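Local coordinates for Phi class glutathione transferase GSTF1 (Populus tremula x Populus tremuloides, PDB 4RI6), which acts as a glutathione transferase, joining glutathione to electrophilic compounds, probably including organic halides, and so serves detoxification, at the interface of chains A and B. Numbering follows the deposited sequence. Chains: chain A/B, Phi class glutathione transferase GSTF1.

Contact 1: the interface of chains A and B. Residues chain A 93-94, 97-98; chain B 64, 66, 75, 79.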
ATOM      1  N   ILE A  93       6.381 -18.658   1.940  1.00 26.32           N
ATOM      2  CA  ILE A  93       5.208 -17.932   2.409  1.00 27.32           C
ATOM      3  C   ILE A  93       5.528 -17.058   3.616  1.00 25.50           C
ATOM      4  O   ILE A  93       5.160 -15.885   3.658  1.00 24.07           O
ATOM      5  CB  ILE A  93       4.066 -18.917   2.744  1.00 29.85           C
ATOM      6  CG1 ILE A  93       3.561 -19.554   1.449  1.00 31.85           C
ATOM      7  CG2 ILE A  93       2.904 -18.216   3.452  1.00 30.52           C
ATOM      8  CD1 ILE A  93       2.597 -20.707   1.631  1.00 32.38           C
ATOM      9  N   LEU A  94       6.229 -17.620   4.590  1.00 24.70           N
ATOM     10  CA  LEU A  94       6.479 -16.902   5.837  1.00 24.12           C
ATOM     11  C   LEU A  94       7.476 -15.771   5.660  1.00 22.73           C
ATOM     12  O   LEU A  94       7.264 -14.667   6.179  1.00 22.70           O
ATOM     13  CB  LEU A  94       6.961 -17.864   6.922  1.00 25.63           C
ATOM     14  CG  LEU A  94       5.842 -18.772   7.434  1.00 26.51           C
ATOM     15  CD1 LEU A  94       6.388 -19.985   8.166  1.00 27.38           C
ATOM     16  CD2 LEU A  94       4.889 -18.010   8.337  1.00 26.22           C
ATOM     17  N   ALA A  97       5.801 -12.902   3.750  1.00 19.80           N
ATOM     18  CA  ALA A  97       4.857 -12.134   4.561  1.00 19.81           C
ATOM     19  C   ALA A  97       5.586 -11.243   5.553  1.00 18.49           C
ATOM     20  O   ALA A  97       5.214 -10.090   5.789  1.00 18.36           O
ATOM     21  CB  ALA A  97       3.929 -13.057   5.291  1.00 19.69           C
ATOM     22  N   ASN A  98       6.643 -11.776   6.136  1.00 19.09           N
ATOM     23  CA  ASN A  98       7.433 -11.004   7.077  1.00 19.51           C
ATOM     24  C   ASN A  98       8.003  -9.733   6.462  1.00 18.26           C
ATOM     25  O   ASN A  98       8.019  -8.687   7.101  1.00 17.94           O
ATOM     26  CB  ASN A  98       8.574 -11.857   7.643  1.00 20.82           C
ATOM     27  CG  ASN A  98       9.464 -11.071   8.552  1.00 22.02           C
ATOM     28  OD1 ASN A  98       9.031 -10.562   9.579  1.00 21.99           O
ATOM     29  ND2 ASN A  98      10.721 -10.953   8.176  1.00 23.02           N
TER
ATOM     30  N   ILE B  64       3.748 -17.021  13.049  1.00 28.76           N
ATOM     31  CA  ILE B  64       4.142 -15.657  12.783  1.00 26.54           C
ATOM     32  C   ILE B  64       3.203 -14.668  13.420  1.00 25.33           C
ATOM     33  O   ILE B  64       2.029 -14.946  13.630  1.00 25.57           O
ATOM     34  CB  ILE B  64       4.207 -15.397  11.254  1.00 25.69           C
ATOM     35  CG1 ILE B  64       5.003 -14.133  10.945  1.00 25.22           C
ATOM     36  CG2 ILE B  64       2.813 -15.327  10.636  1.00 25.96           C
ATOM     37  CD1 ILE B  64       5.459 -14.059   9.510  1.00 25.77           C
ATOM     38  N   LEU B  66       2.043 -10.772  12.562  1.00 20.09           N
ATOM     39  CA  LEU B  66       2.049  -9.814  11.461  1.00 18.51           C
ATOM     40  C   LEU B  66       1.259  -8.569  11.792  1.00 17.42           C
ATOM     41  O   LEU B  66       0.287  -8.622  12.549  1.00 19.14           O
ATOM     42  CB  LEU B  66       1.478 -10.445  10.194  1.00 19.74           C
ATOM     43  CG  LEU B  66       2.293 -11.545   9.516  1.00 20.19           C
ATOM     44  CD1 LEU B  66       1.403 -12.286   8.530  1.00 21.00           C
ATOM     45  CD2 LEU B  66       3.511 -10.961   8.818  1.00 20.31           C
ATOM     46  N   TYR B  75      -0.980 -12.810   3.389  1.00 18.62           N
ATOM     47  CA  TYR B  75      -0.486 -14.010   4.058  1.00 19.09           C
ATOM     48  C   TYR B  75      -1.590 -15.032   4.160  1.00 19.29           C
ATOM     49  O   TYR B  75      -1.401 -16.185   3.808  1.00 20.68           O
ATOM     50  CB  TYR B  75       0.054 -13.671   5.440  1.00 19.58           C
ATOM     51  CG  TYR B  75       0.381 -14.877   6.284  1.00 20.46           C
ATOM     52  CD1 TYR B  75       1.457 -15.708   5.965  1.00 21.84           C
ATOM     53  CD2 TYR B  75      -0.365 -15.176   7.412  1.00 20.87           C
ATOM     54  CE1 TYR B  75       1.753 -16.804   6.740  1.00 23.07           C
ATOM     55  CE2 TYR B  75      -0.068 -16.274   8.206  1.00 21.63           C
ATOM     56  CZ  TYR B  75       0.991 -17.091   7.863  1.00 22.95           C
ATOM     57  OH  TYR B  75       1.333 -18.179   8.651  1.00 25.19           O
ATOM     58  N   LYS B  79      -1.275 -18.700   2.604  1.00 24.02           N
ATOM     59  CA  LYS B  79      -1.288 -19.879   3.478  1.00 24.31           C
ATOM     60  C   LYS B  79      -2.481 -20.771   3.209  1.00 24.95           C
ATOM     61  O   LYS B  79      -2.349 -21.989   3.172  1.00 25.97           O
ATOM     62  CB  LYS B  79      -1.297 -19.465   4.951  1.00 24.90           C
ATOM     63  CG  LYS B  79      -1.239 -20.629   5.922  1.00 26.12           C
ATOM     64  CD  LYS B  79      -1.156 -20.135   7.357  1.00 28.13           C
ATOM     65  CE  LYS B  79      -1.213 -21.268   8.365  1.00 30.86           C
ATOM     66  NZ  LYS B  79      -1.673 -20.784   9.718  1.00 32.49           N
TER

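Contact 2: the interface of chains A and B. Residues chain A 101-102, 104-105, 109; chain B 53, 67-68.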
ATOM      1  N   GLN A 101       4.882  -7.028   5.466  1.00 17.39           N
ATOM      2  CA  GLN A 101       4.312  -6.100   6.446  1.00 17.37           C
ATOM      3  C   GLN A 101       5.109  -4.787   6.477  1.00 16.49           C
ATOM      4  O   GLN A 101       4.533  -3.735   6.713  1.00 16.40           O
ATOM      5  CB  GLN A 101       4.243  -6.731   7.845  1.00 17.91           C
ATOM      6  CG  GLN A 101       5.590  -6.957   8.473  1.00 17.65           C
ATOM      7  CD  GLN A 101       5.544  -7.868   9.686  1.00 17.96           C
ATOM      8  OE1 GLN A 101       4.591  -7.845  10.475  1.00 17.78           O
ATOM      9  NE2 GLN A 101       6.574  -8.693   9.830  1.00 17.97           N
ATOM     10  N   TRP A 102       6.415  -4.842   6.205  1.00 16.04           N
ATOM     11  CA  TRP A 102       7.253  -3.634   6.190  1.00 16.40           C
ATOM     12  C   TRP A 102       7.119  -2.925   4.844  1.00 16.09           C
ATOM     13  O   TRP A 102       7.274  -1.713   4.768  1.00 15.64           O
ATOM     14  CB  TRP A 102       8.715  -3.978   6.524  1.00 16.11           C
ATOM     15  CG  TRP A 102       8.834  -4.408   7.941  1.00 16.94           C
ATOM     16  CD1 TRP A 102       8.913  -5.687   8.411  1.00 18.05           C
ATOM     17  CD2 TRP A 102       8.824  -3.560   9.092  1.00 16.94           C
ATOM     18  NE1 TRP A 102       8.951  -5.680   9.775  1.00 18.20           N
ATOM     19  CE2 TRP A 102       8.891  -4.390  10.219  1.00 18.04           C
ATOM     20  CE3 TRP A 102       8.769  -2.178   9.275  1.00 17.19           C
ATOM     21  CZ2 TRP A 102       8.914  -3.888  11.496  1.00 19.39           C
ATOM     22  CZ3 TRP A 102       8.773  -1.685  10.539  1.00 19.04           C
ATOM     23  CH2 TRP A 102       8.859  -2.527  11.636  1.00 19.24           C
ATOM     24  N   GLU A 104       4.148  -2.791   3.411  1.00 15.29           N
ATOM     25  CA  GLU A 104       2.901  -2.068   3.682  1.00 15.34           C
ATOM     26  C   GLU A 104       3.180  -0.859   4.574  1.00 14.56           C
ATOM     27  O   GLU A 104       2.518   0.173   4.466  1.00 15.02           O
ATOM     28  CB  GLU A 104       1.868  -2.999   4.330  1.00 15.06           C
ATOM     29  CG  GLU A 104       1.254  -3.964   3.376  1.00 15.57           C
ATOM     30  CD  GLU A 104       0.437  -3.249   2.318  1.00 16.44           C
ATOM     31  OE1 GLU A 104      -0.308  -2.323   2.673  1.00 15.67           O
ATOM     32  OE2 GLU A 104       0.547  -3.598   1.130  1.00 18.32           O
ATOM     33  N   THR A 105       4.131  -0.988   5.494  1.00 15.81           N
ATOM     34  CA  THR A 105       4.522   0.149   6.313  1.00 14.91           C
ATOM     35  C   THR A 105       5.094   1.271   5.444  1.00 15.44           C
ATOM     36  O   THR A 105       4.798   2.438   5.680  1.00 15.29           O
ATOM     37  CB  THR A 105       5.498  -0.312   7.424  1.00 15.46           C
ATOM     38  OG1 THR A 105       4.775  -1.193   8.294  1.00 15.68           O
ATOM     39  CG2 THR A 105       6.027   0.855   8.241  1.00 15.85           C
ATOM     40  N   THR A 109       2.543   4.201   5.908  1.00 16.03           N
ATOM     41  CA  THR A 109       3.033   4.925   7.088  1.00 16.54           C
ATOM     42  C   THR A 109       4.213   5.875   6.780  1.00 16.34           C
ATOM     43  O   THR A 109       4.149   7.067   7.056  1.00 16.81           O
ATOM     44  CB  THR A 109       3.398   3.889   8.178  1.00 17.19           C
ATOM     45  OG1 THR A 109       2.219   3.125   8.459  1.00 17.96           O
ATOM     46  CG2 THR A 109       3.908   4.571   9.447  1.00 19.05           C
TER
ATOM     47  N   PHE B  53       3.460   0.441  15.875  1.00 23.12           N
ATOM     48  CA  PHE B  53       2.918   1.758  15.560  1.00 23.10           C
ATOM     49  C   PHE B  53       1.698   2.053  16.416  1.00 23.69           C
ATOM     50  O   PHE B  53       1.112   3.125  16.316  1.00 24.46           O
ATOM     51  CB  PHE B  53       2.584   1.853  14.062  1.00 22.17           C
ATOM     52  CG  PHE B  53       3.795   1.698  13.203  1.00 22.35           C
ATOM     53  CD1 PHE B  53       4.641   2.770  13.009  1.00 23.87           C
ATOM     54  CD2 PHE B  53       4.134   0.474  12.654  1.00 23.07           C
ATOM     55  CE1 PHE B  53       5.790   2.637  12.273  1.00 24.54           C
ATOM     56  CE2 PHE B  53       5.295   0.345  11.899  1.00 23.81           C
ATOM     57  CZ  PHE B  53       6.108   1.429  11.715  1.00 24.52           C
ATOM     58  N   PHE B  67       1.641  -7.450  11.182  1.00 16.04           N
ATOM     59  CA  PHE B  67       0.790  -6.267  11.192  1.00 16.61           C
ATOM     60  C   PHE B  67       0.636  -5.739   9.763  1.00 15.83           C
ATOM     61  O   PHE B  67       1.194  -6.300   8.837  1.00 16.38           O
ATOM     62  CB  PHE B  67       1.328  -5.191  12.151  1.00 17.58           C
ATOM     63  CG  PHE B  67       2.697  -4.709  11.844  1.00 18.71           C
ATOM     64  CD1 PHE B  67       2.899  -3.609  11.043  1.00 21.11           C
ATOM     65  CD2 PHE B  67       3.799  -5.316  12.425  1.00 20.62           C
ATOM     66  CE1 PHE B  67       4.169  -3.148  10.795  1.00 22.86           C
ATOM     67  CE2 PHE B  67       5.073  -4.849  12.165  1.00 21.72           C
ATOM     68  CZ  PHE B  67       5.242  -3.779  11.343  1.00 23.01           C
ATOM     69  N   GLU B  68      -0.171  -4.687   9.634  1.00 15.25           N
ATOM     70  CA  GLU B  68      -0.643  -4.068   8.391  1.00 14.73           C
ATOM     71  C   GLU B  68      -1.689  -4.955   7.710  1.00 15.08           C
ATOM     72  O   GLU B  68      -1.399  -6.048   7.239  1.00 15.27           O
ATOM     73  CB  GLU B  68       0.504  -3.714   7.432  1.00 14.97           C
ATOM     74  CG  GLU B  68       1.123  -2.334   7.715  1.00 16.21           C
ATOM     75  CD  GLU B  68       0.151  -1.177   7.467  1.00 18.36           C
ATOM     76  OE1 GLU B  68      -0.892  -1.411   6.854  1.00 18.39           O
ATOM     77  OE2 GLU B  68       0.435  -0.039   7.898  1.00 20.22           O
TER
HETATM   78  O   HOH W   1      -2.100  -2.527   4.705  1.00 15.74           O
HETATM   79  O   HOH W   2       2.510   0.565   9.288  1.00 18.62           O

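Contact 3: the interface of chains A and B. Residues chain A 74, 100-101, 104; chain B 68, 70-71, 74.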
ATOM      1  N   ARG A  74       6.132  -6.745  -7.093  1.00 18.93           N
ATOM      2  CA  ARG A  74       5.791  -8.075  -6.622  1.00 19.60           C
ATOM      3  C   ARG A  74       5.702  -9.051  -7.796  1.00 20.47           C
ATOM      4  O   ARG A  74       6.111 -10.196  -7.692  1.00 21.27           O
ATOM      5  CB  ARG A  74       4.481  -8.070  -5.822  1.00 19.61           C
ATOM      6  CG  ARG A  74       4.715  -7.740  -4.365  1.00 21.30           C
ATOM      7  CD  ARG A  74       3.509  -7.968  -3.476  1.00 24.09           C
ATOM      8  NE  ARG A  74       2.502  -6.975  -3.725  1.00 25.78           N
ATOM      9  CZ  ARG A  74       2.355  -5.833  -3.055  1.00 24.27           C
ATOM     10  NH1 ARG A  74       3.115  -5.497  -2.035  1.00 23.72           N
ATOM     11  NH2 ARG A  74       1.400  -5.017  -3.405  1.00 24.55           N
ATOM     12  N   ASP A 100       6.634  -8.381   3.688  1.00 17.76           N
ATOM     13  CA  ASP A 100       5.494  -7.644   3.159  1.00 17.01           C
ATOM     14  C   ASP A 100       4.886  -6.677   4.182  1.00 16.65           C
ATOM     15  O   ASP A 100       4.428  -5.587   3.809  1.00 16.24           O
ATOM     16  CB  ASP A 100       4.439  -8.633   2.675  1.00 17.14           C
ATOM     17  CG  ASP A 100       3.415  -8.008   1.747  1.00 18.78           C
ATOM     18  OD1 ASP A 100       3.782  -7.229   0.854  1.00 18.95           O
ATOM     19  OD2 ASP A 100       2.220  -8.323   1.906  1.00 21.80           O
ATOM     20  N   GLN A 101       4.882  -7.028   5.466  1.00 17.39           N
ATOM     21  CA  GLN A 101       4.312  -6.100   6.446  1.00 17.37           C
ATOM     22  C   GLN A 101       5.109  -4.787   6.477  1.00 16.49           C
ATOM     23  O   GLN A 101       4.533  -3.735   6.713  1.00 16.40           O
ATOM     24  CB  GLN A 101       4.243  -6.731   7.845  1.00 17.91           C
ATOM     25  CG  GLN A 101       5.590  -6.957   8.473  1.00 17.65           C
ATOM     26  CD  GLN A 101       5.544  -7.868   9.686  1.00 17.96           C
ATOM     27  OE1 GLN A 101       4.591  -7.845  10.475  1.00 17.78           O
ATOM     28  NE2 GLN A 101       6.574  -8.693   9.830  1.00 17.97           N
ATOM     29  N   GLU A 104       4.148  -2.791   3.411  1.00 15.29           N
ATOM     30  CA  GLU A 104       2.901  -2.068   3.682  1.00 15.34           C
ATOM     31  C   GLU A 104       3.180  -0.859   4.574  1.00 14.56           C
ATOM     32  O   GLU A 104       2.518   0.173   4.466  1.00 15.02           O
ATOM     33  CB  GLU A 104       1.868  -2.999   4.330  1.00 15.06           C
ATOM     34  CG  GLU A 104       1.254  -3.964   3.376  1.00 15.57           C
ATOM     35  CD  GLU A 104       0.437  -3.249   2.318  1.00 16.44           C
ATOM     36  OE1 GLU A 104      -0.308  -2.323   2.673  1.00 15.67           O
ATOM     37  OE2 GLU A 104       0.547  -3.598   1.130  1.00 18.32           O
TER
ATOM     38  N   GLU B  68      -0.171  -4.687   9.634  1.00 15.25           N
ATOM     39  CA  GLU B  68      -0.643  -4.068   8.391  1.00 14.73           C
ATOM     40  C   GLU B  68      -1.689  -4.955   7.710  1.00 15.08           C
ATOM     41  O   GLU B  68      -1.399  -6.048   7.239  1.00 15.27           O
ATOM     42  CB  GLU B  68       0.504  -3.714   7.432  1.00 14.97           C
ATOM     43  CG  GLU B  68       1.123  -2.334   7.715  1.00 16.21           C
ATOM     44  CD  GLU B  68       0.151  -1.177   7.467  1.00 18.36           C
ATOM     45  OE1 GLU B  68      -0.892  -1.411   6.854  1.00 18.39           O
ATOM     46  OE2 GLU B  68       0.435  -0.039   7.898  1.00 20.22           O
ATOM     47  N   ARG B  70      -3.237  -5.247   4.874  1.00 15.06           N
ATOM     48  CA  ARG B  70      -3.140  -5.879   3.559  1.00 15.48           C
ATOM     49  C   ARG B  70      -2.055  -6.942   3.514  1.00 16.54           C
ATOM     50  O   ARG B  70      -2.179  -7.917   2.781  1.00 15.55           O
ATOM     51  CB  ARG B  70      -2.942  -4.834   2.467  1.00 15.62           C
ATOM     52  CG  ARG B  70      -4.098  -3.858   2.391  1.00 15.48           C
ATOM     53  CD  ARG B  70      -3.776  -2.642   1.555  1.00 15.80           C
ATOM     54  NE  ARG B  70      -4.830  -1.644   1.592  1.00 15.41           N
ATOM     55  CZ  ARG B  70      -5.029  -0.761   2.561  1.00 16.04           C
ATOM     56  NH1 ARG B  70      -4.241  -0.699   3.634  1.00 17.13           N
ATOM     57  NH2 ARG B  70      -6.033   0.079   2.443  1.00 17.56           N
ATOM     58  N   ALA B  71      -1.021  -6.797   4.339  1.00 15.57           N
ATOM     59  CA  ALA B  71      -0.018  -7.842   4.458  1.00 15.16           C
ATOM     60  C   ALA B  71      -0.595  -9.065   5.171  1.00 15.48           C
ATOM     61  O   ALA B  71      -0.382 -10.194   4.761  1.00 16.41           O
ATOM     62  CB  ALA B  71       1.202  -7.308   5.203  1.00 15.62           C
ATOM     63  N   ARG B  74      -2.728 -10.799   2.562  1.00 17.48           N
ATOM     64  CA  ARG B  74      -1.959 -11.541   1.555  1.00 19.16           C
ATOM     65  C   ARG B  74      -1.421 -12.846   2.140  1.00 19.61           C
ATOM     66  O   ARG B  74      -1.425 -13.873   1.475  1.00 19.82           O
ATOM     67  CB  ARG B  74      -0.799 -10.700   0.984  1.00 20.58           C
ATOM     68  CG  ARG B  74      -1.230  -9.815  -0.193  1.00 23.24           C
ATOM     69  CD  ARG B  74      -0.076  -9.236  -0.983  1.00 25.42           C
ATOM     70  NE  ARG B  74       0.521  -8.161  -0.240  1.00 26.87           N
ATOM     71  CZ  ARG B  74       0.122  -6.892  -0.271  1.00 25.47           C
ATOM     72  NH1 ARG B  74       0.746  -6.024   0.475  1.00 26.10           N
ATOM     73  NH2 ARG B  74      -0.881  -6.482  -1.031  1.00 25.12           N
TER
HETATM   74  O   HOH W   3      -2.100  -2.527   4.705  1.00 15.74           O
HETATM   75  O   HOH W   4      -1.214  -3.478  -0.835  1.00 19.42           O
HETATM   76  O   HOH W   5       1.961 -10.673   3.312  1.00 19.75           O

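Contact 1: the interface of chains A and B
The ring of B:Tyr75 packs against the start of A helix 93-122, in an apolar patch of the two-fold dimer interface. Most of the contact is van der Waals packing, with the CD1-CE1 side of the ring inserted between A:Ile93 on one side of its plane and A:Leu94 and A:Ala97 on the other. The methyl CG2 of A:Ile93 touches CD1 and CE1 alike, and its side chain crosses the tyrosine at about a right angle. One turn on, CB of A:Ala97 lies 3.7 Å from CD1 of B:Tyr75; alanine suits this place because a single methyl lets the ring come near the helix backbone. A:Leu94 adds its CD2 branch, 3.7 Å from CE1 of B:Tyr75, and the same methyl continues to CB and CG2 of B:Ile64. The ring reaches these three residues because its CG stands anti to the backbone N (chi1 171°), projecting from B helix 69-79 towards chain A. With the ring of B:Tyr75 cut back to an alanine, a gap would probably open between A:Ile93 and the A:Leu94 and A:Ala97 pair, and A:Ala97 would lose its aromatic neighbour.

Carbon also packs against oxygen here. The phenol OH of B:Tyr75 rests 3.6 Å from CD2 of A:Leu94. Branched residues of chain B cover backbone carbonyls: CD1 of B:Ile64 sits 3.8 Å from O of A:Leu94, and CD2 of B:Leu66 is 3.6 Å from O of A:Ala97.

Contact 2: the interface of chains A and B
A:Gln101 lies across B:Phe67 at about a right angle, in a mixed polar and aromatic part of the dimer interface. Its CB faces the backbone O of B:Phe67, and a chi1 of 68° sets CG over one face of the phenyl ring, towards the rim. Beyond CG the chain runs extended, carrying CD to 3.9 Å from CE2 of B:Phe67. At the tip, OE1 accepts a hydrogen bond from the backbone N of B:Phe67 at 3.1 Å, with the donor in the carbonyl plane. Glutamine suits the place because its apolar stem covers the ring while its amide oxygen satisfies the strand end.

The phenyl points into chain A: CZ stands 3.7 Å above the A:Trp102 ring plane, an edge-to-face meeting with the planes near perpendicular. B:Phe53 extends the apolar surface, its CZ 3.5 Å from CG2 of A:Thr105, while CG2 of A:Thr109 packs near its CE1. CB of A:Glu104 packs 3.5 Å from CB of B:Glu68.

Both threonines turn their hydroxyls to polar partners. OG1 of A:Thr105 donates to O of A:Gln101 within its own helix. Water 2 joins this hydroxyl and that of A:Thr109 to B:Glu68, a residue of the glutathione pocket, whose carboxylate OE2 is 2.6 Å from the water.

Contact 3: the interface of chains A and B
B:Arg74 bends at chi3 (-75°), which turns its guanidinium towards A:Asp100 and A:Glu104, while a chi1 of -163° brings the A:Asp100 carboxylate across to meet it. NE of B:Arg74 donates to OD2 of A:Asp100 at 2.7 Å, on the syn side of the carboxylate. The neighbouring NH1 donates to OE2 of A:Glu104 at 2.5 Å, on the anti side, tilted from the carboxylate plane though nearly in the guanidinium plane. Both salt bridges thus use the arginine's edge, for which a flat group with several N-H donors round its rim is well suited, and fix its rotation. Its face is then presented to the twin A:Arg74: the two guanidinium groups stack with planes 17° apart and CZ atoms separated by 3.7 Å. The carboxylate of A:Asp100 also pairs with A:Arg74, so the acids probably offset the like charges of the stack.

Waters extend the network. Water 3 links OE1 of A:Glu104 to OE1 of B:Glu68 and to both N and NH1 of B:Arg70, while water 4 joins OE2 of A:Glu104 to NH2 of B:Arg74. B:Ala71 is small enough for its CB to lie 3.6 Å from CA of A:Gln101, and its backbone O reaches OD2 of A:Asp100 through water 5. As B:Glu68 and B:Arg70 also line the glutathione pocket, the site ties the two subunits together beside the substrate-binding region.

All three contacts use A helix 93-122. By the centres of their C-alpha atoms, contacts 1 and 2 lie about 13 Å apart, contacts 1 and 3 about 9 Å, and contacts 2 and 3 about 7 Å. Contacts 2 and 3 share A:Gln101, A:Glu104 and B:Glu68, so their aromatic and ionic areas are continuous. B helix 69-79 serves contacts 1 and 3, B strand 65-67 contacts 1 and 2. Repeated by the two-fold axis, they mainly join one subunit's glutathione-binding domain to the other's helical domain, as expected of a cytosolic glutathione transferase; the arginine pair of contact 3 also brings both copies of helix 69-79 together.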